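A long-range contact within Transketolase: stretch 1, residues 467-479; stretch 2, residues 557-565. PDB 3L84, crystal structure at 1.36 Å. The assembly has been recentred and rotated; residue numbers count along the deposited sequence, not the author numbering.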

ATOM      1  N   ASN A 467     -15.648  -1.558  -9.184  1.00  7.55           N
ATOM      2  CA  ASN A 467     -15.112  -1.872 -10.505  1.00  7.22           C
ATOM      3  C   ASN A 467     -14.009  -2.939 -10.484  1.00  7.66           C
ATOM      4  O   ASN A 467     -13.042  -2.839 -11.210  1.00  7.80           O
ATOM      5  N   PHE A 468     -14.186  -3.938  -9.644  1.00  7.65           N
ATOM      6  CA  PHE A 468     -13.311  -5.095  -9.551  1.00  8.62           C
ATOM      7  C   PHE A 468     -14.158  -6.306  -9.400  1.00 10.58           C
ATOM      8  O   PHE A 468     -15.189  -6.297  -8.652  1.00 12.76           O
ATOM      9  N   LEU A 469     -13.765  -7.375 -10.051  1.00  8.39           N
ATOM     10  CA  LEU A 469     -14.293  -8.700  -9.733  1.00  8.43           C
ATOM     11  C   LEU A 469     -13.264  -9.447  -8.898  1.00  7.47           C
ATOM     12  O   LEU A 469     -12.094  -9.434  -9.251  1.00  9.32           O
ATOM     13  N   THR A 470     -13.675 -10.092  -7.826  1.00  7.61           N
ATOM     14  CA  THR A 470     -12.730 -10.790  -6.971  1.00  7.63           C
ATOM     15  C   THR A 470     -13.128 -12.265  -7.029  1.00  7.61           C
ATOM     16  O   THR A 470     -14.080 -12.691  -6.357  1.00  9.22           O
ATOM     17  N   PHE A 471     -12.407 -13.060  -7.800  1.00  6.00           N
ATOM     18  CA  PHE A 471     -12.702 -14.486  -7.949  1.00  6.49           C
ATOM     19  C   PHE A 471     -11.914 -15.305  -6.958  1.00  5.46           C
ATOM     20  O   PHE A 471     -10.700 -15.125  -6.834  1.00  7.26           O
ATOM     21  N   ARG A 472     -12.568 -16.212  -6.244  1.00  5.87           N
ATOM     22  CA  ARG A 472     -11.894 -17.121  -5.303  1.00  5.93           C
ATOM     23  C   ARG A 472     -12.357 -18.548  -5.645  1.00  5.98           C
ATOM     24  O   ARG A 472     -13.247 -19.106  -4.996  1.00  6.83           O
ATOM     25  N   PRO A 473     -11.763 -19.154  -6.681  1.00  5.53           N
ATOM     26  CA  PRO A 473     -12.285 -20.419  -7.194  1.00  6.04           C
ATOM     27  C   PRO A 473     -12.025 -21.567  -6.237  1.00  6.30           C
ATOM     28  O   PRO A 473     -10.984 -21.620  -5.574  1.00  6.46           O
ATOM     29  N   ALA A 474     -12.977 -22.491  -6.151  1.00  5.60           N
ATOM     30  CA  ALA A 474     -12.839 -23.656  -5.310  1.00  6.26           C
ATOM     31  C   ALA A 474     -12.138 -24.804  -6.008  1.00  7.26           C
ATOM     32  O   ALA A 474     -11.652 -25.727  -5.324  1.00  9.26           O
ATOM     33  N   ASP A 475     -12.004 -24.758  -7.316  1.00  6.59           N
ATOM     34  CA  ASP A 475     -11.335 -25.849  -8.059  1.00  7.27           C
ATOM     35  C   ASP A 475     -10.911 -25.315  -9.402  1.00  6.45           C
ATOM     36  O   ASP A 475     -11.144 -24.148  -9.714  1.00  6.65           O
ATOM     37  N   GLY A 476     -10.295 -26.155 -10.218  1.00  6.41           N
ATOM     38  CA  GLY A 476      -9.827 -25.740 -11.508  1.00  5.73           C
ATOM     39  C   GLY A 476     -10.895 -25.351 -12.481  1.00  6.02           C
ATOM     40  O   GLY A 476     -10.681 -24.468 -13.307  1.00  6.27           O
ATOM     41  N   VAL A 477     -12.019 -26.039 -12.428  1.00  5.88           N
ATOM     42  CA  VAL A 477     -13.116 -25.742 -13.321  1.00  5.87           C
ATOM     43  C   VAL A 477     -13.638 -24.316 -13.029  1.00  5.89           C
ATOM     44  O   VAL A 477     -13.838 -23.499 -13.943  1.00  6.69           O
ATOM     45  N   GLU A 478     -13.858 -24.004 -11.756  1.00  6.22           N
ATOM     46  CA  GLU A 478     -14.250 -22.649 -11.410  1.00  5.44           C
ATOM     47  C   GLU A 478     -13.187 -21.636 -11.866  1.00  5.73           C
ATOM     48  O   GLU A 478     -13.511 -20.527 -12.267  1.00  6.38           O
ATOM     49  N   ASN A 479     -11.918 -22.002 -11.751  1.00  5.24           N
ATOM     50  CA  ASN A 479     -10.835 -21.112 -12.144  1.00  5.73           C
ATOM     51  C   ASN A 479     -10.885 -20.757 -13.636  1.00  5.32           C
ATOM     52  O   ASN A 479     -10.665 -19.613 -14.033  1.00  5.71           O
ATOM     53  N   VAL A 557     -23.976 -23.736  -1.389  1.00  8.45           N
ATOM     54  CA  VAL A 557     -23.698 -22.730  -2.380  1.00  8.43           C
ATOM     55  C   VAL A 557     -22.213 -22.460  -2.454  1.00  8.85           C
ATOM     56  O   VAL A 557     -21.570 -22.211  -1.425  1.00  9.53           O
ATOM     57  N   SER A 558     -21.682 -22.528  -3.673  1.00  8.80           N
ATOM     58  CA  SER A 558     -20.336 -22.048  -3.950  1.00  8.64           C
ATOM     59  C   SER A 558     -20.415 -20.619  -4.483  1.00  8.83           C
ATOM     60  O   SER A 558     -21.220 -20.339  -5.388  1.00  9.15           O
HETATM   61  N   MSE A 559     -19.638 -19.724  -3.898  1.00  9.11           N
HETATM   62  CA  MSE A 559     -19.637 -18.319  -4.275  1.00  9.20           C
HETATM   63  C   MSE A 559     -18.240 -17.895  -4.712  1.00  9.30           C
HETATM   64  O   MSE A 559     -17.513 -17.193  -3.978  1.00 10.38           O
ATOM     65  N   PRO A 560     -17.859 -18.236  -5.937  1.00  9.54           N
ATOM     66  CA  PRO A 560     -16.573 -17.807  -6.442  1.00 10.27           C
ATOM     67  C   PRO A 560     -16.460 -16.309  -6.630  1.00  9.64           C
ATOM     68  O   PRO A 560     -15.337 -15.818  -6.685  1.00 10.35           O
ATOM     69  N   CYS A 561     -17.561 -15.569  -6.782  1.00 10.13           N
ATOM     70  CA  CYS A 561     -17.456 -14.123  -6.959  1.00  9.00           C
ATOM     71  C   CYS A 561     -18.629 -13.388  -6.308  1.00  9.27           C
ATOM     72  O   CYS A 561     -19.734 -13.343  -6.834  1.00  9.64           O
ATOM     73  N   PHE A 562     -18.363 -12.763  -5.173  1.00  9.44           N
ATOM     74  CA  PHE A 562     -19.364 -11.960  -4.415  1.00  9.75           C
ATOM     75  C   PHE A 562     -19.965 -10.854  -5.285  1.00  8.25           C
ATOM     76  O   PHE A 562     -21.196 -10.670  -5.290  1.00  9.23           O
ATOM     77  N   GLU A 563     -19.132 -10.130  -6.023  1.00  8.56           N
ATOM     78  CA  GLU A 563     -19.612  -8.992  -6.809  1.00  8.73           C
ATOM     79  C   GLU A 563     -20.606  -9.418  -7.883  1.00  9.16           C
ATOM     80  O   GLU A 563     -21.592  -8.730  -8.135  1.00 10.18           O
ATOM     81  N   LEU A 564     -20.365 -10.561  -8.524  1.00  8.22           N
ATOM     82  CA  LEU A 564     -21.317 -11.049  -9.501  1.00  8.79           C
ATOM     83  C   LEU A 564     -22.590 -11.503  -8.842  1.00  7.64           C
ATOM     84  O   LEU A 564     -23.672 -11.297  -9.392  1.00  8.99           O
ATOM     85  N   PHE A 565     -22.502 -12.103  -7.665  1.00  8.17           N
ATOM     86  CA  PHE A 565     -23.703 -12.535  -6.958  1.00  7.98           C
ATOM     87  C   PHE A 565     -24.611 -11.349  -6.623  1.00  8.59           C
ATOM     88  O   PHE A 565     -25.849 -11.439  -6.688  1.00  8.44           O
TER

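Two glutamates, one from each stretch, reach across this contact and bind the other stretch with their carboxylates. Glu563, on the first turn of its helix, points toward stretch 1 with chi1 m and an off-well chi2 of 95°, a bend that lays the carboxylate along Thr470: the backbone N of Thr470 donates to Glu563 OE1 (3.1 Å), and the hydroxyl OG1 of Thr470, chi1 m, donates to Glu563 OE2 (2.9 Å). Water 1 completes this end, donating to Thr470 O (2.6 Å) and Glu563 OE1 (2.9 Å) while accepting from Phe562 N (2.9 Å), so a backbone NH at the helix start is satisfied through solvent. Glu478 (m, t) comes the other way. Glu478 OE2 accepts from the OG (2.7 Å) of Ser558, whose CA-to-CB bond points toward stretch 1 and whose chi1 is t, and Glu478 OE1 accepts from Ala474 N (2.8 Å) within its own stretch while lying 3.5 Å from Pro560 CB. Water 2 lies within hydrogen-bonding distance of Glu478 OE1 (2.9 Å), Ser558 OG (2.8 Å) and, more distantly, Arg472 O (3.3 Å), and can donate to two of them at a time. Between the two acids the main chains meet: Arg472 N donates to Pro560 O (2.8 Å), and the same oxygen takes a CA-H...O contact from Phe471 CA (3.2 Å). The apolar part is built around Phe471 (m), which leaves its backbone sideways but brings its ring nearer to stretch 2. Cys561 SG sits over one ring face, 4.5 Å from the centroid of Phe471, and also accepts a weak capping bond from Leu564 N (3.6 Å). Phe471 CD1 packs on Cys561 CB (3.7 Å), and Phe471 CE1 meets Leu564 CD1 (4.0 Å). Leu469 (m, t) extends this patch, its CD2 lying 4.0 Å from Leu564 CD2 and 4.2 Å from Cys561 SG.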

ATOM      1  CB  ASN A 467     -14.568  -0.626 -11.242  1.00  7.41           C
ATOM      2  CG  ASN A 467     -15.609   0.368 -11.612  1.00  9.46           C
ATOM      3  OD1 ASN A 467     -16.822   0.069 -11.589  1.00 11.72           O
ATOM      4  ND2 ASN A 467     -15.167   1.540 -12.040  1.00  9.43           N
ATOM      5  CB  PHE A 468     -12.397  -5.054  -8.318  1.00 11.31           C
ATOM      6  CG  PHE A 468     -10.933  -5.043  -8.635  1.00  9.38           C
ATOM      7  CD1 PHE A 468     -10.298  -3.859  -8.759  1.00 15.48           C
ATOM      8  CD2 PHE A 468     -10.233  -6.208  -8.923  1.00 15.51           C
ATOM      9  CE1 PHE A 468      -9.029  -3.791  -9.058  1.00 15.39           C
ATOM     10  CE2 PHE A 468      -8.864  -6.116  -9.218  1.00 13.64           C
ATOM     11  CZ  PHE A 468      -8.293  -4.920  -9.316  1.00 11.19           C
ATOM     12  CB  LEU A 469     -14.582  -9.478 -11.003  1.00  8.70           C
ATOM     13  CG  LEU A 469     -15.621  -8.850 -11.920  1.00  8.79           C
ATOM     14  CD1 LEU A 469     -15.810  -9.714 -13.170  1.00 11.80           C
ATOM     15  CD2 LEU A 469     -16.970  -8.651 -11.203  1.00 11.35           C
ATOM     16  CB  THR A 470     -12.743 -10.275  -5.537  1.00  8.18           C
ATOM     17  OG1 THR A 470     -12.535  -8.842  -5.580  1.00  9.30           O
ATOM     18  CG2 THR A 470     -11.637 -10.893  -4.673  1.00 10.17           C
ATOM     19  CB  PHE A 471     -12.365 -14.968  -9.342  1.00  7.03           C
ATOM     20  CG  PHE A 471     -13.228 -14.398 -10.412  1.00  6.12           C
ATOM     21  CD1 PHE A 471     -14.511 -14.859 -10.594  1.00  6.73           C
ATOM     22  CD2 PHE A 471     -12.765 -13.382 -11.225  1.00  6.70           C
ATOM     23  CE1 PHE A 471     -15.304 -14.361 -11.621  1.00  6.37           C
ATOM     24  CE2 PHE A 471     -13.577 -12.893 -12.240  1.00  7.37           C
ATOM     25  CZ  PHE A 471     -14.826 -13.394 -12.405  1.00  7.71           C
ATOM     26  CB  ARG A 472     -12.154 -16.729  -3.874  1.00  5.77           C
ATOM     27  CG  ARG A 472     -11.411 -17.511  -2.862  1.00  6.15           C
ATOM     28  CD  ARG A 472     -11.469 -16.900  -1.444  1.00  7.16           C
ATOM     29  NE  ARG A 472     -10.661 -17.669  -0.480  1.00  7.53           N
ATOM     30  CZ  ARG A 472     -11.110 -18.470   0.470  1.00  7.75           C
ATOM     31  NH1 ARG A 472     -12.388 -18.604   0.744  1.00  9.01           N
ATOM     32  NH2 ARG A 472     -10.214 -19.094   1.208  1.00  9.00           N
ATOM     33  CB  PRO A 473     -11.521 -20.614  -8.504  1.00  6.87           C
ATOM     34  CG  PRO A 473     -10.283 -19.837  -8.326  1.00  6.00           C
ATOM     35  CD  PRO A 473     -10.685 -18.612  -7.540  1.00  5.17           C
ATOM     36  CB  ALA A 474     -14.192 -24.110  -4.830  1.00  7.38           C
ATOM     37  CB  ASP A 475     -12.206 -27.137  -8.152  1.00  7.39           C
ATOM     38  CG  ASP A 475     -13.395 -27.041  -9.075  1.00 11.13           C
ATOM     39  OD1 ASP A 475     -13.613 -26.013  -9.745  1.00 10.83           O
ATOM     40  OD2 ASP A 475     -14.109 -28.084  -9.184  1.00 11.62           O
ATOM     41  CB  VAL A 477     -14.221 -26.779 -13.209  1.00  5.69           C
ATOM     42  CG1 VAL A 477     -15.477 -26.375 -13.952  1.00  8.69           C
ATOM     43  CG2 VAL A 477     -13.697 -28.154 -13.708  1.00  7.49           C
ATOM     44  CB  GLU A 478     -14.530 -22.485  -9.908  1.00  6.42           C
ATOM     45  CG  GLU A 478     -15.756 -23.194  -9.358  1.00  7.49           C
ATOM     46  CD  GLU A 478     -16.203 -22.691  -8.015  1.00  8.32           C
ATOM     47  OE1 GLU A 478     -15.457 -21.947  -7.326  1.00  8.23           O
ATOM     48  OE2 GLU A 478     -17.332 -23.068  -7.610  1.00  8.29           O
ATOM     49  CB  ASN A 479      -9.497 -21.752 -11.728  1.00  5.31           C
ATOM     50  CG  ASN A 479      -8.284 -20.850 -11.767  1.00  6.38           C
ATOM     51  OD1 ASN A 479      -8.310 -19.616 -12.147  1.00  8.14           O
ATOM     52  ND2 ASN A 479      -7.212 -21.399 -11.326  1.00  4.04           N
ATOM     53  CB  VAL A 557     -24.426 -21.416  -2.004  1.00  9.24           C
ATOM     54  CG1 VAL A 557     -23.963 -20.232  -2.904  1.00 11.01           C
ATOM     55  CG2 VAL A 557     -25.955 -21.574  -2.065  1.00 10.28           C
ATOM     56  CB  SER A 558     -19.622 -22.951  -4.947  1.00  9.27           C
ATOM     57  OG  SER A 558     -18.295 -22.451  -5.188  1.00  9.75           O
HETATM   58  CB  MSE A 559     -20.123 -17.456  -3.109  1.00 10.32           C
HETATM   59  CG  MSE A 559     -20.354 -15.974  -3.483  1.00 10.51           C
HETATM   60 SE   MSE A 559     -20.667 -14.804  -2.007  0.60 15.49          SE
HETATM   61  CE  MSE A 559     -18.911 -14.994  -1.227  1.00 15.17           C
ATOM     62  CB  PRO A 560     -16.453 -18.581  -7.766  1.00 11.00           C
ATOM     63  CG  PRO A 560     -17.856 -18.886  -8.153  1.00 10.11           C
ATOM     64  CD  PRO A 560     -18.536 -19.181  -6.854  1.00  9.68           C
ATOM     65  CB  CYS A 561     -17.302 -13.773  -8.432  1.00  8.75           C
ATOM     66  SG  CYS A 561     -17.044 -11.998  -8.679  1.00 10.49           S
ATOM     67  CB  PHE A 562     -18.654 -11.395  -3.171  1.00  9.56           C
ATOM     68  CG  PHE A 562     -19.518 -10.627  -2.198  1.00  8.39           C
ATOM     69  CD1 PHE A 562     -19.967 -11.221  -1.040  1.00 11.13           C
ATOM     70  CD2 PHE A 562     -19.795  -9.316  -2.394  1.00 11.00           C
ATOM     71  CE1 PHE A 562     -20.718 -10.496  -0.115  1.00 11.08           C
ATOM     72  CE2 PHE A 562     -20.572  -8.596  -1.458  1.00 10.96           C
ATOM     73  CZ  PHE A 562     -21.037  -9.213  -0.354  1.00  9.08           C
ATOM     74  CB  GLU A 563     -18.451  -8.244  -7.446  1.00  9.68           C
ATOM     75  CG  GLU A 563     -17.503  -7.668  -6.427  1.00 10.08           C
ATOM     76  CD  GLU A 563     -16.274  -8.524  -6.088  1.00 11.15           C
ATOM     77  OE1 GLU A 563     -16.288  -9.768  -6.281  1.00 11.92           O
ATOM     78  OE2 GLU A 563     -15.242  -7.914  -5.728  1.00 10.85           O
ATOM     79  CB  LEU A 564     -20.746 -12.193 -10.359  1.00  9.12           C
ATOM     80  CG  LEU A 564     -19.668 -11.813 -11.337  1.00  8.81           C
ATOM     81  CD1 LEU A 564     -19.110 -13.081 -12.015  1.00 11.09           C
ATOM     82  CD2 LEU A 564     -20.165 -10.811 -12.341  1.00 11.36           C
ATOM     83  CB  PHE A 565     -23.351 -13.376  -5.713  1.00  9.05           C
ATOM     84  CG  PHE A 565     -24.505 -14.068  -5.085  1.00  9.17           C
ATOM     85  CD1 PHE A 565     -25.528 -14.632  -5.839  1.00  9.31           C
ATOM     86  CD2 PHE A 565     -24.520 -14.240  -3.709  1.00 11.28           C
ATOM     87  CE1 PHE A 565     -26.573 -15.285  -5.226  1.00 10.08           C
ATOM     88  CE2 PHE A 565     -25.557 -14.923  -3.101  1.00 13.47           C
ATOM     89  CZ  PHE A 565     -26.592 -15.443  -3.845  1.00 12.38           C
TER
HETATM   90  O   HOH W   1     -15.687 -11.934  -4.422  1.00 11.53           O
HETATM   91  O   HOH W   2     -16.020 -20.804  -4.715  1.00  8.37           O